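PDB 3VWO: peptidoglycan hydrolase FlgJ, which probably hydrolyses the peptidoglycan layer in the periplasm so that the flagellar rod can be assembled, seen here as its C-terminal glycoside hydrolase family 73 domain. Local coordinates for residues Pro10-Ala15 and Val21-Leu26; Ser39-Arg42 and Pro48-Asn51; Val71-Gly76 and Tyr129-Ser134. All blocks are in the same frame, centred on the assembly; numbering follows the deposited sequence.

Overall arrangement
Contact 1 is buried in the helical body, contact 2 is partly buried in a loop, and contact 3 lies at the surface. Contacts 1 and 3 lie on opposite sides of the chain's centre, their own centres about 25 Å apart. No two contacts touch. Contacts 2 and 3 both meet the hairpin of strands 65-74 and 77-86: the loop of contact 2 lays Ile41 and Asn51 against it, and contact 3 joins strand 65-74 to a loop of the helical part. The chemistry changes with place. Contact 1 has no hydrogen bond across it, contact 2 is a network of hydrogen bonds with one water, and contact 3 has a single nearly straight bond.

Contact 1 of 3, residues Pro10-Ala15 and Val21-Leu26; sequences PQAAKA and VPAHFL
Ala13 and Ala23 bring the backbones of helix 2-19 and the start of helix 23-34 close together, with 4.7 Å between Ala13 CA and Ala23 CA. The small side chains make this approach possible. The methyl of Ala23 points at helix 2-19 and meets its backbone, with Ala23 CB 3.8 Å from Ala13 CA. Ala13 turns its own methyl away, so it is met chiefly at the main chain. Ala12 returns the approach: its CB lies 3.8 Å from Ala23 O and also packs against CB of Leu26. Leu26 carries the next turn of the contact. Its CG is anti to the carbonyl carbon (chi1 -55°) and its CD1 continues the chain outward. Leu26 CD1 therefore reaches across to helix 2-19, 3.8 Å from Ala12 O and 4.0 Å from Ala15 CB. No hydrogen bond crosses the contact. This is plain apolar packing of two consecutive helices joined by a short connection. Leu26 also touches Ala16 of helix 2-19, and Ala23 touches Trp9. Helix 91-104 closes the same region with Phe95 against Ala12 and Tyr98 against Leu26, while Phe25 meets Phe120 of helix 117-127.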
ATOM      1  N   PRO A  10      12.780  -0.899   6.372  1.00 36.28           N
ATOM      2  CA  PRO A  10      12.973  -0.051   7.557  1.00 39.99           C
ATOM      3  C   PRO A  10      11.784   0.862   7.854  1.00 43.79           C
ATOM      4  O   PRO A  10      11.328   0.921   8.994  1.00 39.99           O
ATOM      5  CB  PRO A  10      14.190   0.793   7.179  1.00 45.27           C
ATOM      6  CG  PRO A  10      14.957  -0.069   6.268  1.00 41.07           C
ATOM      7  CD  PRO A  10      13.939  -0.820   5.462  1.00 43.34           C
ATOM      8  N   GLN A  11      11.284   1.556   6.836  1.00 43.92           N
ATOM      9  CA  GLN A  11      10.126   2.433   7.008  1.00 33.53           C
ATOM     10  C   GLN A  11       8.844   1.643   7.253  1.00 37.75           C
ATOM     11  O   GLN A  11       7.921   2.122   7.916  1.00 44.74           O
ATOM     12  CB  GLN A  11       9.965   3.347   5.791  1.00 50.04           C
ATOM     13  CG  GLN A  11      11.094   4.355   5.611  1.00 46.84           C
ATOM     14  CD  GLN A  11      12.364   3.739   5.053  1.00 56.35           C
ATOM     15  OE1 GLN A  11      12.355   2.613   4.554  1.00 52.24           O
ATOM     16  NE2 GLN A  11      13.467   4.475   5.139  1.00 65.24           N
ATOM     17  N   ALA A  12       8.785   0.429   6.725  1.00 24.95           N
ATOM     18  CA  ALA A  12       7.630  -0.424   6.954  1.00 27.32           C
ATOM     19  C   ALA A  12       7.585  -0.814   8.428  1.00 38.91           C
ATOM     20  O   ALA A  12       6.517  -0.866   9.037  1.00 33.35           O
ATOM     21  CB  ALA A  12       7.700  -1.654   6.080  1.00 29.47           C
ATOM     22  N   ALA A  13       8.759  -1.064   8.998  1.00 31.76           N
ATOM     23  CA  ALA A  13       8.875  -1.467  10.402  1.00 37.52           C
ATOM     24  C   ALA A  13       8.218  -0.490  11.387  1.00 38.58           C
ATOM     25  O   ALA A  13       7.462  -0.903  12.274  1.00 37.01           O
ATOM     26  CB  ALA A  13      10.346  -1.691  10.766  1.00 41.54           C
ATOM     27  N   LYS A  14       8.510   0.798  11.234  1.00 39.05           N
ATOM     28  CA  LYS A  14       7.954   1.829  12.109  1.00 30.44           C
ATOM     29  C   LYS A  14       6.430   1.902  12.038  1.00 40.91           C
ATOM     30  O   LYS A  14       5.750   1.946  13.068  1.00 34.33           O
ATOM     31  CB  LYS A  14       8.530   3.205  11.761  1.00 52.45           C
ATOM     32  CG  LYS A  14      10.006   3.215  11.405  1.00 57.03           C
ATOM     33  CD  LYS A  14      10.533   4.644  11.314  1.00 59.10           C
ATOM     34  CE  LYS A  14       9.792   5.456  10.260  1.00 64.10           C
ATOM     35  NZ  LYS A  14      10.272   5.185   8.867  1.00 53.83           N
ATOM     36  N   ALA A  15       5.892   1.931  10.821  1.00 28.51           N
ATOM     37  CA  ALA A  15       4.443   2.003  10.640  1.00 27.81           C
ATOM     38  C   ALA A  15       3.779   0.701  11.074  1.00 27.48           C
ATOM     39  O   ALA A  15       2.660   0.697  11.598  1.00 31.61           O
ATOM     40  CB  ALA A  15       4.102   2.308   9.185  1.00 32.29           C
ATOM     41  N   VAL A  21       1.052  -4.998  13.249  1.00 24.56           N
ATOM     42  CA  VAL A  21       1.176  -6.018  12.216  1.00 23.21           C
ATOM     43  C   VAL A  21       2.652  -6.193  11.862  1.00 24.24           C
ATOM     44  O   VAL A  21       3.444  -5.277  12.067  1.00 29.36           O
ATOM     45  CB  VAL A  21       0.380  -5.628  10.941  1.00 25.58           C
ATOM     46  CG1 VAL A  21      -1.091  -5.412  11.280  1.00 24.22           C
ATOM     47  CG2 VAL A  21       0.966  -4.378  10.300  1.00 26.60           C
ATOM     48  N   PRO A  22       3.033  -7.378  11.358  1.00 22.16           N
ATOM     49  CA  PRO A  22       4.422  -7.605  10.943  1.00 23.07           C
ATOM     50  C   PRO A  22       4.801  -6.671   9.802  1.00 28.82           C
ATOM     51  O   PRO A  22       3.961  -6.381   8.950  1.00 26.50           O
ATOM     52  CB  PRO A  22       4.403  -9.052  10.449  1.00 25.00           C
ATOM     53  CG  PRO A  22       3.274  -9.686  11.216  1.00 24.40           C
ATOM     54  CD  PRO A  22       2.233  -8.615  11.299  1.00 24.58           C
ATOM     55  N   ALA A  23       6.045  -6.200   9.804  1.00 23.93           N
ATOM     56  CA  ALA A  23       6.520  -5.248   8.800  1.00 25.85           C
ATOM     57  C   ALA A  23       6.339  -5.778   7.386  1.00 24.91           C
ATOM     58  O   ALA A  23       5.992  -5.030   6.460  1.00 24.31           O
ATOM     59  CB  ALA A  23       7.982  -4.910   9.051  1.00 33.30           C
ATOM     60  N   HIS A  24       6.556  -7.075   7.210  1.00 25.52           N
ATOM     61  CA  HIS A  24       6.530  -7.624   5.857  1.00 28.42           C
ATOM     62  C   HIS A  24       5.124  -7.641   5.259  1.00 26.33           C
ATOM     63  O   HIS A  24       4.974  -7.763   4.051  1.00 24.85           O
ATOM     64  CB  HIS A  24       7.209  -8.999   5.782  1.00 30.36           C
ATOM     65  CG  HIS A  24       6.430 -10.110   6.410  1.00 29.67           C
ATOM     66  ND1 HIS A  24       6.317 -10.267   7.775  1.00 29.75           N
ATOM     67  CD2 HIS A  24       5.753 -11.147   5.857  1.00 30.86           C
ATOM     68  CE1 HIS A  24       5.589 -11.340   8.036  1.00 35.99           C
ATOM     69  NE2 HIS A  24       5.238 -11.893   6.889  1.00 33.38           N
ATOM     70  N   PHE A  25       4.097  -7.479   6.095  1.00 19.08           N
ATOM     71  CA  PHE A  25       2.733  -7.353   5.590  1.00 18.40           C
ATOM     72  C   PHE A  25       2.608  -6.058   4.813  1.00 19.45           C
ATOM     73  O   PHE A  25       1.965  -6.006   3.765  1.00 22.72           O
ATOM     74  CB  PHE A  25       1.708  -7.302   6.728  1.00 19.81           C
ATOM     75  CG  PHE A  25       1.403  -8.645   7.354  1.00 20.48           C
ATOM     76  CD1 PHE A  25       2.259  -9.722   7.204  1.00 24.71           C
ATOM     77  CD2 PHE A  25       0.236  -8.817   8.081  1.00 22.76           C
ATOM     78  CE1 PHE A  25       1.962 -10.956   7.793  1.00 29.08           C
ATOM     79  CE2 PHE A  25      -0.068 -10.044   8.672  1.00 21.67           C
ATOM     80  CZ  PHE A  25       0.796 -11.112   8.524  1.00 26.22           C
ATOM     81  N   LEU A  26       3.206  -5.001   5.354  1.00 19.69           N
ATOM     82  CA  LEU A  26       3.164  -3.697   4.700  1.00 20.20           C
ATOM     83  C   LEU A  26       4.079  -3.652   3.465  1.00 22.04           C
ATOM     84  O   LEU A  26       3.747  -3.029   2.450  1.00 21.48           O
ATOM     85  CB  LEU A  26       3.543  -2.597   5.683  1.00 21.19           C
ATOM     86  CG  LEU A  26       2.727  -2.536   6.983  1.00 23.60           C
ATOM     87  CD1 LEU A  26       2.996  -1.224   7.686  1.00 24.11           C
ATOM     88  CD2 LEU A  26       1.242  -2.689   6.700  1.00 21.98           C
TER

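Contact 2 of 3, residues Ser39-Arg42 and Pro48-Asn51; sequences SQIR and PSYN
Ile41 O takes two hydrogen bonds from Ser49. The backbone Ser49 N donates at 3.1 Å to Ile41 O, tilted 17° from the carbonyl plane. The hydroxyl Ser49 OG is 2.6 Å from Ile41 O and comes from above that plane, 45° out of it. The two donors thus grip one oxygen from different directions. They accompany a single beta bridge between Arg42 and Pro48. A third bond, a weak one, runs from Tyr50 N to Gln40 OE1 at 3.0 Å. The other end of that amide, Gln40 NE2, is held by Tyr91 OH. A water adds an indirect link: it accepts from Ile41 N and donates to Asn51 O.

Ser49 OG also accepts from Asn51 N at 3.1 Å, which makes an ST turn. The hydroxyl reaches both partners because chi1 of 65° sets it between the backbone N and the carbonyl carbon. Both segments belong to the loop region between helix 23-34 and strand 65-74, pinned together here without regular structure. Were Ser49 replaced by an alanine, Asn51 N would probably lose its turn partner and Ile41 O would keep only the backbone donor of the two.

Van der Waals contacts lie around these bonds. Gln40 and Pro48 run side by side, with Gln40 OE1 3.6 Å from Pro48 CB. Pro48 CB also sits over the centre of the Tyr50 ring. The Arg42 side chain crosses Pro48, Arg42 NH2 being 3.8 Å from Pro48 CD. Ile41 packs against Val66, Ala68 and Phe85 of the hairpin strands. Arg42 NH2 has a polar partner as well, a hydrogen bond to Gly46 O.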
ATOM      1  N   SER A  39       5.830   0.041 -10.782  1.00 22.66           N
ATOM      2  CA  SER A  39       4.691   0.859 -11.193  1.00 23.45           C
ATOM      3  C   SER A  39       4.300   1.893 -10.141  1.00 29.73           C
ATOM      4  O   SER A  39       3.137   2.278 -10.033  1.00 29.05           O
ATOM      5  CB  SER A  39       3.484  -0.017 -11.527  1.00 29.34           C
ATOM      6  OG  SER A  39       3.809  -0.955 -12.535  1.00 34.77           O
ATOM      7  N   GLN A  40       5.268   2.343  -9.359  1.00 25.38           N
ATOM      8  CA  GLN A  40       4.973   3.386  -8.393  1.00 30.82           C
ATOM      9  C   GLN A  40       4.717   4.707  -9.119  1.00 35.34           C
ATOM     10  O   GLN A  40       5.397   5.047 -10.101  1.00 25.84           O
ATOM     11  CB  GLN A  40       6.086   3.515  -7.353  1.00 35.75           C
ATOM     12  CG  GLN A  40       7.142   4.545  -7.667  1.00 44.77           C
ATOM     13  CD  GLN A  40       7.773   5.104  -6.407  1.00 50.47           C
ATOM     14  OE1 GLN A  40       7.297   6.089  -5.844  1.00 39.79           O
ATOM     15  NE2 GLN A  40       8.849   4.473  -5.958  1.00 35.05           N
ATOM     16  N   ILE A  41       3.701   5.429  -8.661  1.00 26.50           N
ATOM     17  CA  ILE A  41       3.323   6.685  -9.294  1.00 27.07           C
ATOM     18  C   ILE A  41       4.489   7.662  -9.229  1.00 26.73           C
ATOM     19  O   ILE A  41       5.157   7.787  -8.201  1.00 26.00           O
ATOM     20  CB  ILE A  41       2.060   7.279  -8.628  1.00 26.91           C
ATOM     21  CG1 ILE A  41       0.826   6.469  -9.034  1.00 34.14           C
ATOM     22  CG2 ILE A  41       1.880   8.738  -8.991  1.00 26.55           C
ATOM     23  CD1 ILE A  41      -0.422   6.829  -8.253  1.00 42.62           C
ATOM     24  N   ARG A  42       4.759   8.325 -10.347  1.00 28.57           N
ATOM     25  CA  ARG A  42       5.836   9.295 -10.405  1.00 36.58           C
ATOM     26  C   ARG A  42       5.315  10.625 -10.920  1.00 36.99           C
ATOM     27  O   ARG A  42       4.320  10.669 -11.644  1.00 36.86           O
ATOM     28  CB  ARG A  42       6.964   8.788 -11.309  1.00 32.31           C
ATOM     29  CG  ARG A  42       7.716   7.600 -10.722  1.00 32.23           C
ATOM     30  CD  ARG A  42       8.829   7.123 -11.636  1.00 42.35           C
ATOM     31  NE  ARG A  42       9.461   5.921 -11.103  1.00 42.92           N
ATOM     32  CZ  ARG A  42      10.546   5.923 -10.338  1.00 46.92           C
ATOM     33  NH1 ARG A  42      11.045   4.777  -9.894  1.00 50.29           N
ATOM     34  NH2 ARG A  42      11.136   7.070 -10.023  1.00 43.67           N
ATOM     35  N   PRO A  48       9.839  10.243  -8.118  1.00 34.46           N
ATOM     36  CA  PRO A  48       8.947   9.342  -7.376  1.00 27.20           C
ATOM     37  C   PRO A  48       8.016  10.108  -6.441  1.00 29.97           C
ATOM     38  O   PRO A  48       8.422  11.094  -5.828  1.00 28.92           O
ATOM     39  CB  PRO A  48       9.919   8.493  -6.548  1.00 43.69           C
ATOM     40  CG  PRO A  48      11.131   9.356  -6.398  1.00 49.34           C
ATOM     41  CD  PRO A  48      11.243  10.094  -7.698  1.00 37.20           C
ATOM     42  N   SER A  49       6.773   9.653  -6.353  1.00 28.97           N
ATOM     43  CA  SER A  49       5.804  10.206  -5.418  1.00 27.48           C
ATOM     44  C   SER A  49       6.002   9.586  -4.034  1.00 29.18           C
ATOM     45  O   SER A  49       5.585  10.155  -3.029  1.00 24.76           O
ATOM     46  CB  SER A  49       4.388   9.898  -5.902  1.00 27.20           C
ATOM     47  OG  SER A  49       4.152   8.496  -5.884  1.00 23.25           O
ATOM     48  N   TYR A  50       6.641   8.418  -4.016  1.00 24.14           N
ATOM     49  CA  TYR A  50       6.811   7.574  -2.829  1.00 23.77           C
ATOM     50  C   TYR A  50       5.485   7.002  -2.341  1.00 24.59           C
ATOM     51  O   TYR A  50       5.436   6.393  -1.279  1.00 25.51           O
ATOM     52  CB  TYR A  50       7.501   8.310  -1.672  1.00 31.99           C
ATOM     53  CG  TYR A  50       8.837   8.926  -2.019  1.00 36.61           C
ATOM     54  CD1 TYR A  50       9.981   8.145  -2.115  1.00 38.97           C
ATOM     55  CD2 TYR A  50       8.955  10.291  -2.227  1.00 33.33           C
ATOM     56  CE1 TYR A  50      11.208   8.715  -2.429  1.00 44.31           C
ATOM     57  CE2 TYR A  50      10.176  10.867  -2.535  1.00 32.09           C
ATOM     58  CZ  TYR A  50      11.295  10.077  -2.637  1.00 45.18           C
ATOM     59  OH  TYR A  50      12.507  10.656  -2.951  1.00 46.70           O
ATOM     60  N   ASN A  51       4.423   7.195  -3.118  1.00 25.71           N
ATOM     61  CA  ASN A  51       3.076   6.760  -2.723  1.00 22.80           C
ATOM     62  C   ASN A  51       2.883   5.288  -3.055  1.00 21.12           C
ATOM     63  O   ASN A  51       2.198   4.933  -4.015  1.00 22.44           O
ATOM     64  CB  ASN A  51       2.029   7.604  -3.441  1.00 22.68           C
ATOM     65  CG  ASN A  51       0.642   7.452  -2.859  1.00 26.05           C
ATOM     66  OD1 ASN A  51       0.356   6.505  -2.122  1.00 23.47           O
ATOM     67  ND2 ASN A  51      -0.241   8.383  -3.208  1.00 20.81           N
TER
HETATM   68  O   HOH W   1       2.284   4.151  -6.485  1.00 27.42           O

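Contact 3 of 3, residues Val71-Gly76 and Tyr129-Ser134; sequences VEYENG and YATDPS
The beta-hairpin of strands 65-74 and 77-86 meets the loop between helices 117-127 and 135-143 where Tyr73 touches Thr131. One hydrogen bond joins them. Tyr73 N donates to Thr131 OG1 at 3.1 Å, and the bond is nearly straight at 169°. The first torsion of Thr131 (chi1 51°) puts OG1 between its backbone N and carbonyl carbon, where it faces the strand. Thr131 OG1 also lies at the edge of the Tyr73 ring, near its plane, and is 3.6 Å from Glu72 CA. The rest of the threonine packs on the strand's main chain: Thr131 CB is 3.2 Å from Tyr73 O, and CG2 approaches the same oxygen. In return, Tyr73 CB lies 3.8 Å from Thr131 O. Tyr73 CD2 lies 4.1 Å from Asp132 CA.

The domain belongs to the lysozyme clan, and this contact links its hairpin to its helical part. Tyr129 O, in the same loop, is hydrogen-bonded to a bound EPE molecule that probably came from the crystallisation liquor. The side chain of Glu72 is about 6 Å from the bound EPE. Glu72 itself forms salt bridges with Lys56 and Arg81.

The loop has its own brace in an Asx turn. Asp132 OD1 accepts from Ser134 N at 2.9 Å on its anti side and from Ser134 OG at 2.9 Å on its syn side. The other oxygen, Asp132 OD2, is in a salt bridge with Lys138 of helix 135-143, the helix that begins just after Ser134. Together with that salt bridge the two bonds probably limit rotation of the carboxylate. Asp132 O is hydrogen-bonded to Gln125 NE2 of helix 117-127, which ties the loop to the helix before it.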
ATOM      1  N   VAL A  71      -7.115   2.727 -12.220  1.00 32.51           N
ATOM      2  CA  VAL A  71      -8.152   1.786 -12.611  1.00 28.83           C
ATOM      3  C   VAL A  71      -8.982   1.397 -11.395  1.00 33.25           C
ATOM      4  O   VAL A  71      -8.441   1.023 -10.354  1.00 35.41           O
ATOM      5  CB  VAL A  71      -7.545   0.508 -13.215  1.00 36.52           C
ATOM      6  CG1 VAL A  71      -8.645  -0.469 -13.616  1.00 34.04           C
ATOM      7  CG2 VAL A  71      -6.670   0.854 -14.411  1.00 28.41           C
ATOM      8  N   GLU A  72     -10.298   1.494 -11.526  1.00 30.64           N
ATOM      9  CA  GLU A  72     -11.189   1.155 -10.419  1.00 38.77           C
ATOM     10  C   GLU A  72     -12.338   0.300 -10.924  1.00 44.64           C
ATOM     11  O   GLU A  72     -12.700   0.368 -12.095  1.00 37.22           O
ATOM     12  CB  GLU A  72     -11.713   2.428  -9.751  1.00 49.47           C
ATOM     13  CG  GLU A  72     -10.614   3.313  -9.170  1.00 51.65           C
ATOM     14  CD  GLU A  72     -11.141   4.623  -8.620  1.00 63.90           C
ATOM     15  OE1 GLU A  72     -12.353   4.888  -8.769  1.00 71.89           O
ATOM     16  OE2 GLU A  72     -10.341   5.389  -8.041  1.00 65.79           O
ATOM     17  N   TYR A  73     -12.905  -0.521 -10.047  1.00 35.65           N
ATOM     18  CA  TYR A  73     -14.017  -1.366 -10.445  1.00 31.75           C
ATOM     19  C   TYR A  73     -15.275  -0.977  -9.684  1.00 52.01           C
ATOM     20  O   TYR A  73     -15.254  -0.801  -8.464  1.00 46.07           O
ATOM     21  CB  TYR A  73     -13.676  -2.847 -10.252  1.00 45.08           C
ATOM     22  CG  TYR A  73     -12.484  -3.278 -11.074  1.00 43.24           C
ATOM     23  CD1 TYR A  73     -12.640  -3.727 -12.380  1.00 45.13           C
ATOM     24  CD2 TYR A  73     -11.197  -3.206 -10.557  1.00 43.32           C
ATOM     25  CE1 TYR A  73     -11.546  -4.107 -13.141  1.00 43.29           C
ATOM     26  CE2 TYR A  73     -10.100  -3.583 -11.308  1.00 46.10           C
ATOM     27  CZ  TYR A  73     -10.278  -4.032 -12.600  1.00 46.60           C
ATOM     28  OH  TYR A  73      -9.185  -4.404 -13.346  1.00 48.09           O
ATOM     29  N   GLU A  74     -16.359  -0.800 -10.429  1.00 54.42           N
ATOM     30  CA  GLU A  74     -17.661  -0.514  -9.848  1.00 64.81           C
ATOM     31  C   GLU A  74     -18.630  -1.489 -10.492  1.00 65.98           C
ATOM     32  O   GLU A  74     -18.856  -1.428 -11.698  1.00 64.83           O
ATOM     33  CB  GLU A  74     -18.076   0.928 -10.142  1.00 62.46           C
ATOM     34  CG  GLU A  74     -16.917   1.845 -10.526  1.00 67.73           C
ATOM     35  CD  GLU A  74     -16.733   3.010  -9.569  1.00 75.62           C
ATOM     36  OE1 GLU A  74     -17.242   4.112  -9.869  1.00 77.69           O
ATOM     37  OE2 GLU A  74     -16.074   2.827  -8.522  1.00 73.23           O
ATOM     38  N   ASN A  75     -19.185  -2.393  -9.685  1.00 69.82           N
ATOM     39  CA  ASN A  75     -19.935  -3.538 -10.196  1.00 74.34           C
ATOM     40  C   ASN A  75     -19.010  -4.375 -11.084  1.00 75.06           C
ATOM     41  O   ASN A  75     -17.814  -4.484 -10.804  1.00 75.84           O
ATOM     42  CB  ASN A  75     -21.203  -3.090 -10.943  1.00 72.00           C
ATOM     43  CG  ASN A  75     -22.232  -4.203 -11.083  1.00 86.36           C
ATOM     44  OD1 ASN A  75     -22.490  -4.691 -12.187  1.00 77.38           O
ATOM     45  ND2 ASN A  75     -22.823  -4.611  -9.963  1.00 70.81           N
ATOM     46  N   GLY A  76     -19.546  -4.955 -12.151  1.00 70.74           N
ATOM     47  CA  GLY A  76     -18.732  -5.727 -13.070  1.00 64.21           C
ATOM     48  C   GLY A  76     -18.099  -4.842 -14.125  1.00 49.94           C
ATOM     49  O   GLY A  76     -17.737  -5.310 -15.203  1.00 46.61           O
ATOM     50  N   TYR A 129     -10.639  -1.292   1.196  1.00 29.12           N
ATOM     51  CA  TYR A 129      -9.367  -0.718   0.788  1.00 32.56           C
ATOM     52  C   TYR A 129      -9.239  -0.691  -0.723  1.00 33.02           C
ATOM     53  O   TYR A 129      -8.634   0.222  -1.277  1.00 33.41           O
ATOM     54  CB  TYR A 129      -8.172  -1.465   1.384  1.00 33.10           C
ATOM     55  CG  TYR A 129      -6.880  -0.695   1.211  1.00 27.26           C
ATOM     56  CD1 TYR A 129      -6.508   0.277   2.130  1.00 31.58           C
ATOM     57  CD2 TYR A 129      -6.055  -0.911   0.116  1.00 33.96           C
ATOM     58  CE1 TYR A 129      -5.340   0.998   1.976  1.00 31.85           C
ATOM     59  CE2 TYR A 129      -4.883  -0.192  -0.050  1.00 32.47           C
ATOM     60  CZ  TYR A 129      -4.530   0.760   0.887  1.00 30.52           C
ATOM     61  OH  TYR A 129      -3.371   1.483   0.729  1.00 39.91           O
ATOM     62  N   ALA A 130      -9.800  -1.696  -1.386  1.00 36.06           N
ATOM     63  CA  ALA A 130      -9.677  -1.790  -2.840  1.00 39.04           C
ATOM     64  C   ALA A 130     -10.984  -2.199  -3.508  1.00 46.33           C
ATOM     65  O   ALA A 130     -11.863  -2.785  -2.875  1.00 42.25           O
ATOM     66  CB  ALA A 130      -8.561  -2.755  -3.218  1.00 38.38           C
ATOM     67  N   THR A 131     -11.096  -1.886  -4.794  1.00 49.39           N
ATOM     68  CA  THR A 131     -12.282  -2.218  -5.573  1.00 49.71           C
ATOM     69  C   THR A 131     -12.102  -3.531  -6.336  1.00 53.65           C
ATOM     70  O   THR A 131     -13.077  -4.145  -6.768  1.00 59.01           O
ATOM     71  CB  THR A 131     -12.643  -1.083  -6.550  1.00 47.24           C
ATOM     72  OG1 THR A 131     -11.487  -0.727  -7.319  1.00 39.95           O
ATOM     73  CG2 THR A 131     -13.123   0.141  -5.782  1.00 44.13           C
ATOM     74  N   ASP A 132     -10.851  -3.951  -6.503  1.00 46.13           N
ATOM     75  CA  ASP A 132     -10.543  -5.263  -7.065  1.00 51.30           C
ATOM     76  C   ASP A 132     -11.110  -6.356  -6.156  1.00 47.46           C
ATOM     77  O   ASP A 132     -10.747  -6.440  -4.985  1.00 55.99           O
ATOM     78  CB  ASP A 132      -9.026  -5.426  -7.210  1.00 51.92           C
ATOM     79  CG  ASP A 132      -8.633  -6.668  -7.998  1.00 58.92           C
ATOM     80  OD1 ASP A 132      -9.236  -7.744  -7.796  1.00 57.86           O
ATOM     81  OD2 ASP A 132      -7.703  -6.568  -8.822  1.00 60.22           O
ATOM     82  N   PRO A 133     -11.993  -7.207  -6.705  1.00 60.45           N
ATOM     83  CA  PRO A 133     -12.701  -8.249  -5.949  1.00 56.07           C
ATOM     84  C   PRO A 133     -11.783  -9.330  -5.390  1.00 54.06           C
ATOM     85  O   PRO A 133     -12.159 -10.009  -4.436  1.00 49.02           O
ATOM     86  CB  PRO A 133     -13.634  -8.865  -6.997  1.00 51.67           C
ATOM     87  CG  PRO A 133     -12.957  -8.593  -8.302  1.00 50.73           C
ATOM     88  CD  PRO A 133     -12.349  -7.233  -8.135  1.00 60.95           C
ATOM     89  N   SER A 134     -10.604  -9.496  -5.980  1.00 53.67           N
ATOM     90  CA  SER A 134      -9.683 -10.540  -5.536  1.00 57.31           C
ATOM     91  C   SER A 134      -8.454  -9.957  -4.841  1.00 44.11           C
ATOM     92  O   SER A 134      -7.427 -10.622  -4.723  1.00 43.02           O
ATOM     93  CB  SER A 134      -9.260 -11.412  -6.719  1.00 54.10           C
ATOM     94  OG  SER A 134      -8.718 -10.618  -7.758  1.00 64.91           O
TER